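Local coordinates for peroxiredoxin 5 (Alvinella pompejana, PDB 2XHF), which probably catalyses the thiol-dependent reduction of hydroperoxides, as an antioxidant enzyme of the peroxiredoxin family, at residues A[32-36]-A[37-41]; A[49-52]-A[53-57]. All blocks are in the same frame, centred on the assembly; numbering follows the deposited sequence.

How the contacts relate
Contact 1 (residues 32-36 with 37-41) and contact 2 (49-52 with 53-57) are both local turns of one chain, with centres about 22 Å apart on opposite sides of the centre of the chain. Contact 1 is partly buried, joining a two-stranded hairpin to a short helix through backbone bonds, an apolar inner side and a charged outer side. Contact 2 is buried and nearly all apolar, a single turn in the loop after strand 44-49. Both pack against strand 79-84, each touching Ile83: Ile36 from contact 1, Ser49 from contact 2. The second subunit reaches contact 2 but does not touch contact 1.

Contact 1: A[32-36]-A[37-41]; sequences KSFPI and HDVFR
Phe34 and Val39 meet at the inner side of this turn, where the CG2 methyl of Val39 sits at the edge of the phenyl ring, near its plane, 3.8 Å from CE1. The ring is brought there by a first torsion of 48°, which tucks CG between the backbone N and the carbonyl carbon. On the outer side Asp38 reaches back instead: its OD2 rests 3.5 Å from CB of Phe34 and 3.6 Å from CD of Pro35, so the carboxylate lies against C-H groups at the end of the strand. The backbone closes the turn with two consecutive i to i+3 hydrogen bonds, Asp38 N to Pro35 O and Val39 N to Ile36 O, each 2.9 Å.

The turn carries the chain from the antiparallel beta-hairpin of strands 24-26 and 33-35 into the short, weakly bonded helix 37-40, ahead of the thioredoxin-fold sheet. Proline suits the strand end because it has no N-H to give, and backbone pairing with the neighbouring strand is made by the residues before and after it, Phe34 with Val25 and Ile36 with Val23.

Further out, Arg41 grips Asp38 in a salt bridge, NH1 to OD1 at 2.9 Å. OD1 lies in the guanidinium plane, while NH1 meets it on its anti side but tilted 34° out of the carboxylate plane; a second bond from NH2 is weak. Val39 lays its CG1 over the centre of one face of the Phe40 ring, 3.7 Å above it. Branched and aromatic residues suit this inner side: Ile36 packs on Ile83 and Leu107, and Phe40 on Thr79 and Ala81. His37 directs its ring toward the 19-22 loop, where NE2 is hydrogen-bonded to Ile20 O.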
ATOM      1  N   LYS A  32       5.784 -15.148  -3.103  1.00 19.73           N
ATOM      2  CA  LYS A  32       4.936 -16.131  -2.424  1.00 19.87           C
ATOM      3  C   LYS A  32       3.504 -15.969  -2.879  1.00 18.73           C
ATOM      4  O   LYS A  32       2.755 -15.152  -2.341  1.00 18.54           O
ATOM      5  CB  LYS A  32       5.021 -16.019  -0.906  1.00 20.98           C
ATOM      6  CG  LYS A  32       4.075 -16.989  -0.174  1.00 26.41           C
ATOM      7  CD  LYS A  32       3.907 -16.681   1.305  1.00 44.17           C
ATOM      8  CE  LYS A  32       5.199 -16.780   2.071  1.00 47.78           C
ATOM      9  NZ  LYS A  32       4.944 -16.484   3.508  1.00 38.46           N
ATOM     10  N   SER A  33       3.150 -16.711  -3.919  1.00 21.83           N
ATOM     11  CA  SER A  33       1.784 -16.709  -4.407  1.00 18.63           C
ATOM     12  C   SER A  33       1.269 -18.131  -4.545  1.00 17.55           C
ATOM     13  O   SER A  33       2.026 -19.091  -4.697  1.00 19.02           O
ATOM     14  CB  SER A  33       1.664 -15.993  -5.734  1.00 19.61           C
ATOM     15  OG  SER A  33       2.492 -16.607  -6.684  1.00 21.32           O
ATOM     16  N   PHE A  34      -0.032 -18.261  -4.440  1.00 14.79           N
ATOM     17  CA  PHE A  34      -0.638 -19.581  -4.423  1.00 14.18           C
ATOM     18  C   PHE A  34      -2.130 -19.400  -4.682  1.00 12.14           C
ATOM     19  O   PHE A  34      -2.696 -18.319  -4.442  1.00 11.94           O
ATOM     20  CB  PHE A  34      -0.424 -20.261  -3.061  1.00 15.43           C
ATOM     21  CG  PHE A  34      -0.751 -19.376  -1.902  1.00 14.08           C
ATOM     22  CD1 PHE A  34      -2.026 -19.310  -1.401  1.00 13.45           C
ATOM     23  CD2 PHE A  34       0.228 -18.596  -1.320  1.00 19.31           C
ATOM     24  CE1 PHE A  34      -2.343 -18.498  -0.345  1.00 14.83           C
ATOM     25  CE2 PHE A  34      -0.072 -17.763  -0.258  1.00 20.01           C
ATOM     26  CZ  PHE A  34      -1.367 -17.698   0.225  1.00 16.05           C
ATOM     27  N   PRO A  35      -2.778 -20.450  -5.179  1.00 13.10           N
ATOM     28  CA  PRO A  35      -4.229 -20.335  -5.355  1.00 14.14           C
ATOM     29  C   PRO A  35      -4.909 -20.119  -4.024  1.00 13.23           C
ATOM     30  O   PRO A  35      -4.589 -20.756  -3.019  1.00 13.95           O
ATOM     31  CB  PRO A  35      -4.622 -21.726  -5.899  1.00 17.70           C
ATOM     32  CG  PRO A  35      -3.365 -22.274  -6.502  1.00 18.88           C
ATOM     33  CD  PRO A  35      -2.242 -21.743  -5.660  1.00 15.20           C
ATOM     34  N   ILE A  36      -5.876 -19.229  -4.006  1.00 13.03           N
ATOM     35  CA  ILE A  36      -6.639 -19.018  -2.776  1.00 13.07           C
ATOM     36  C   ILE A  36      -7.321 -20.311  -2.317  1.00 12.40           C
ATOM     37  O   ILE A  36      -7.576 -20.490  -1.124  1.00 12.64           O
ATOM     38  CB  ILE A  36      -7.631 -17.853  -2.924  1.00 13.20           C
ATOM     39  CG1 ILE A  36      -8.164 -17.443  -1.543  1.00 13.67           C
ATOM     40  CG2 ILE A  36      -8.745 -18.143  -3.908  1.00 14.61           C
ATOM     41  CD1 ILE A  36      -8.978 -16.160  -1.564  1.00 15.18           C
ATOM     42  N   HIS A  37      -7.624 -21.212  -3.251  1.00 12.64           N
ATOM     43  CA  HIS A  37      -8.168 -22.516  -2.864  1.00 11.84           C
ATOM     44  C   HIS A  37      -7.306 -23.269  -1.853  1.00 12.15           C
ATOM     45  O   HIS A  37      -7.817 -24.110  -1.109  1.00 13.39           O
ATOM     46  CB  HIS A  37      -8.404 -23.376  -4.089  1.00 14.07           C
ATOM     47  CG  HIS A  37      -9.675 -23.056  -4.799  1.00 16.91           C
ATOM     48  ND1 HIS A  37     -10.311 -23.952  -5.626  1.00 18.41           N
ATOM     49  CD2 HIS A  37     -10.452 -21.945  -4.782  1.00 16.47           C
ATOM     50  CE1 HIS A  37     -11.406 -23.402  -6.110  1.00 16.97           C
ATOM     51  NE2 HIS A  37     -11.520 -22.187  -5.607  1.00 17.64           N
ATOM     52  N   ASP A  38      -5.998 -23.000  -1.828  1.00 11.91           N
ATOM     53  CA  ASP A  38      -5.144 -23.661  -0.843  1.00 13.20           C
ATOM     54  C   ASP A  38      -5.565 -23.319   0.573  1.00 14.05           C
ATOM     55  O   ASP A  38      -5.362 -24.102   1.488  1.00 14.93           O
ATOM     56  CB  ASP A  38      -3.674 -23.261  -0.992  1.00 14.23           C
ATOM     57  CG  ASP A  38      -3.021 -23.798  -2.251  1.00 14.49           C
ATOM     58  OD1 ASP A  38      -3.614 -24.627  -2.976  1.00 17.79           O
ATOM     59  OD2 ASP A  38      -1.860 -23.398  -2.484  1.00 15.90           O
ATOM     60  N   VAL A  39      -6.117 -22.127   0.770  1.00 12.47           N
ATOM     61  CA  VAL A  39      -6.393 -21.665   2.121  1.00 12.64           C
ATOM     62  C   VAL A  39      -7.563 -22.444   2.734  1.00 14.19           C
ATOM     63  O   VAL A  39      -7.547 -22.748   3.925  1.00 14.86           O
ATOM     64  CB  VAL A  39      -6.689 -20.137   2.116  1.00 12.33           C
ATOM     65  CG1 VAL A  39      -7.037 -19.650   3.514  1.00 12.79           C
ATOM     66  CG2 VAL A  39      -5.490 -19.382   1.553  1.00 14.45           C
ATOM     67  N   PHE A  40      -8.562 -22.779   1.919  1.00 13.00           N
ATOM     68  CA  PHE A  40      -9.796 -23.379   2.440  1.00 13.35           C
ATOM     69  C   PHE A  40     -10.030 -24.817   1.954  1.00 12.91           C
ATOM     70  O   PHE A  40     -11.047 -25.398   2.251  1.00 15.96           O
ATOM     71  CB  PHE A  40     -11.014 -22.500   2.119  1.00 14.54           C
ATOM     72  CG  PHE A  40     -10.878 -21.091   2.596  1.00 12.73           C
ATOM     73  CD1 PHE A  40     -11.104 -20.774   3.933  1.00 13.69           C
ATOM     74  CD2 PHE A  40     -10.558 -20.082   1.708  1.00 13.97           C
ATOM     75  CE1 PHE A  40     -10.984 -19.470   4.389  1.00 13.53           C
ATOM     76  CE2 PHE A  40     -10.417 -18.769   2.163  1.00 13.17           C
ATOM     77  CZ  PHE A  40     -10.645 -18.475   3.506  1.00 13.99           C
ATOM     78  N   ARG A  41      -9.076 -25.390   1.234  1.00 13.63           N
ATOM     79  CA  ARG A  41      -9.243 -26.771   0.772  1.00 13.25           C
ATOM     80  C   ARG A  41      -9.408 -27.700   1.965  1.00 14.03           C
ATOM     81  O   ARG A  41      -8.583 -27.701   2.879  1.00 15.60           O
ATOM     82  CB  ARG A  41      -8.025 -27.204  -0.027  1.00 16.19           C
ATOM     83  CG  ARG A  41      -8.153 -28.596  -0.624  1.00 20.55           C
ATOM     84  CD  ARG A  41      -7.051 -28.939  -1.607  1.00 25.32           C
ATOM     85  NE  ARG A  41      -7.083 -28.071  -2.779  1.00 37.91           N
ATOM     86  CZ  ARG A  41      -6.150 -27.170  -3.066  1.00 34.15           C
ATOM     87  NH1 ARG A  41      -5.091 -27.041  -2.279  1.00 35.95           N
ATOM     88  NH2 ARG A  41      -6.261 -26.410  -4.152  1.00 38.16           N
TER

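Contact 2: A[49-52]-A[53-57]; sequences SVVG and AFVPG
Val51 and Val55 touch only loosely, CG1 to CG1 at 4.4 Å, across a type II beta turn that runs from Gly52 to Val55. The turn lies in the loop between strand 44-49 and helix 62-67, where peroxiredoxins have their active-site loop; their peroxidatic cysteine typically follows this Pro-Gly, and the deposited chain has Ser58 there, its OG hydrogen-bonded to Val55 O. The closer approach comes from the other branch of Val55. With CG1 anti to the backbone N (chi1 175°), CG2 is swung over Gly52 and lies 3.6 Å from its CA. Glycine fits because it has no side chain to meet that methyl. Ala53, at the first corner, packs its methyl on Val90 and Trp94 of helix 88-98, and a small side chain lets the turn lie close to that helix. Phe54 occupies the second corner with a positive phi of 69°, unusual for a non-glycine residue, and its CB points away from 49-52. Its ring meets Trp94 edge-to-face and lies parallel to the ring of Phe54 of the second subunit. The turn itself is closed by Val55 N, which donates to Gly52 O at 3.1 Å from above the carbonyl plane.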
ATOM      1  N   SER A  49     -13.174  -9.069   3.424  1.00 13.90           N
ATOM      2  CA  SER A  49     -12.387  -8.063   2.724  1.00 14.23           C
ATOM      3  C   SER A  49     -12.291  -6.730   3.457  1.00 13.08           C
ATOM      4  O   SER A  49     -13.158  -6.377   4.261  1.00 16.01           O
ATOM      5  CB  SER A  49     -12.976  -7.838   1.344  1.00 15.77           C
ATOM      6  OG  SER A  49     -14.299  -7.330   1.476  1.00 16.77           O
ATOM      7  N   VAL A  50     -11.243  -5.986   3.128  1.00 14.02           N
ATOM      8  CA  VAL A  50     -11.164  -4.574   3.460  1.00 14.45           C
ATOM      9  C   VAL A  50     -10.849  -3.796   2.191  1.00 15.66           C
ATOM     10  O   VAL A  50     -10.333  -4.354   1.234  1.00 14.68           O
ATOM     11  CB  VAL A  50     -10.110  -4.280   4.547  1.00 13.96           C
ATOM     12  CG1 VAL A  50     -10.499  -4.939   5.853  1.00 17.35           C
ATOM     13  CG2 VAL A  50      -8.692  -4.669   4.084  1.00 15.35           C
ATOM     14  N   VAL A  51     -11.155  -2.497   2.203  1.00 13.53           N
ATOM     15  CA  VAL A  51     -10.903  -1.641   1.057  1.00 14.90           C
ATOM     16  C   VAL A  51      -9.399  -1.488   0.828  1.00 13.09           C
ATOM     17  O   VAL A  51      -8.924  -1.419  -0.300  1.00 14.89           O
ATOM     18  CB  VAL A  51     -11.613  -0.279   1.241  1.00 15.38           C
ATOM     19  CG1 VAL A  51     -11.261   0.701   0.109  1.00 17.95           C
ATOM     20  CG2 VAL A  51     -13.123  -0.523   1.317  1.00 16.97           C
ATOM     21  N   GLY A  52      -8.638  -1.409   1.905  1.00 12.38           N
ATOM     22  CA  GLY A  52      -7.208  -1.390   1.759  1.00 13.66           C
ATOM     23  C   GLY A  52      -6.488  -1.333   3.074  1.00 11.15           C
ATOM     24  O   GLY A  52      -7.011  -0.823   4.057  1.00 11.86           O
ATOM     25  N   ALA A  53      -5.258  -1.833   3.072  1.00 11.36           N
ATOM     26  CA  ALA A  53      -4.376  -1.688   4.219  1.00 10.86           C
ATOM     27  C   ALA A  53      -4.257  -0.185   4.518  1.00 10.21           C
ATOM     28  O   ALA A  53      -4.061   0.634   3.605  1.00 12.03           O
ATOM     29  CB  ALA A  53      -3.035  -2.256   3.881  1.00 12.66           C
ATOM     30  N   PHE A  54      -4.374   0.162   5.805  1.00 11.81           N
ATOM     31  CA  PHE A  54      -4.215   1.539   6.303  1.00 11.64           C
ATOM     32  C   PHE A  54      -5.330   2.505   5.886  1.00 13.45           C
ATOM     33  O   PHE A  54      -5.292   3.675   6.237  1.00 15.57           O
ATOM     34  CB  PHE A  54      -2.840   2.108   5.918  1.00 11.84           C
ATOM     35  CG  PHE A  54      -1.693   1.354   6.533  1.00 13.60           C
ATOM     36  CD1 PHE A  54      -1.413   1.471   7.883  1.00 14.40           C
ATOM     37  CD2 PHE A  54      -0.897   0.530   5.761  1.00 14.92           C
ATOM     38  CE1 PHE A  54      -0.366   0.765   8.448  1.00 15.37           C
ATOM     39  CE2 PHE A  54       0.164  -0.157   6.320  1.00 16.72           C
ATOM     40  CZ  PHE A  54       0.424  -0.036   7.653  1.00 15.40           C
ATOM     41  N   VAL A  55      -6.335   2.017   5.180  1.00 11.32           N
ATOM     42  CA  VAL A  55      -7.464   2.857   4.794  1.00 13.52           C
ATOM     43  C   VAL A  55      -8.433   2.976   5.972  1.00 13.85           C
ATOM     44  O   VAL A  55      -8.750   1.986   6.609  1.00 15.02           O
ATOM     45  CB  VAL A  55      -8.201   2.284   3.564  1.00 14.67           C
ATOM     46  CG1 VAL A  55      -9.440   3.122   3.252  1.00 18.04           C
ATOM     47  CG2 VAL A  55      -7.262   2.196   2.367  1.00 14.93           C
ATOM     48  N   PRO A  56      -8.876   4.191   6.292  1.00 16.39           N
ATOM     49  CA  PRO A  56      -9.768   4.304   7.449  1.00 20.06           C
ATOM     50  C   PRO A  56     -10.976   3.370   7.315  1.00 16.82           C
ATOM     51  O   PRO A  56     -11.590   3.267   6.252  1.00 18.32           O
ATOM     52  CB  PRO A  56     -10.182   5.781   7.427  1.00 22.85           C
ATOM     53  CG  PRO A  56      -9.020   6.467   6.814  1.00 24.19           C
ATOM     54  CD  PRO A  56      -8.505   5.513   5.751  1.00 20.61           C
ATOM     55  N   GLY A  57     -11.304   2.694   8.405  1.00 17.75           N
ATOM     56  CA  GLY A  57     -12.335   1.663   8.385  1.00 18.90           C
ATOM     57  C   GLY A  57     -11.804   0.248   8.293  1.00 15.66           C
ATOM     58  O   GLY A  57     -12.488  -0.704   8.672  1.00 17.81           O
TER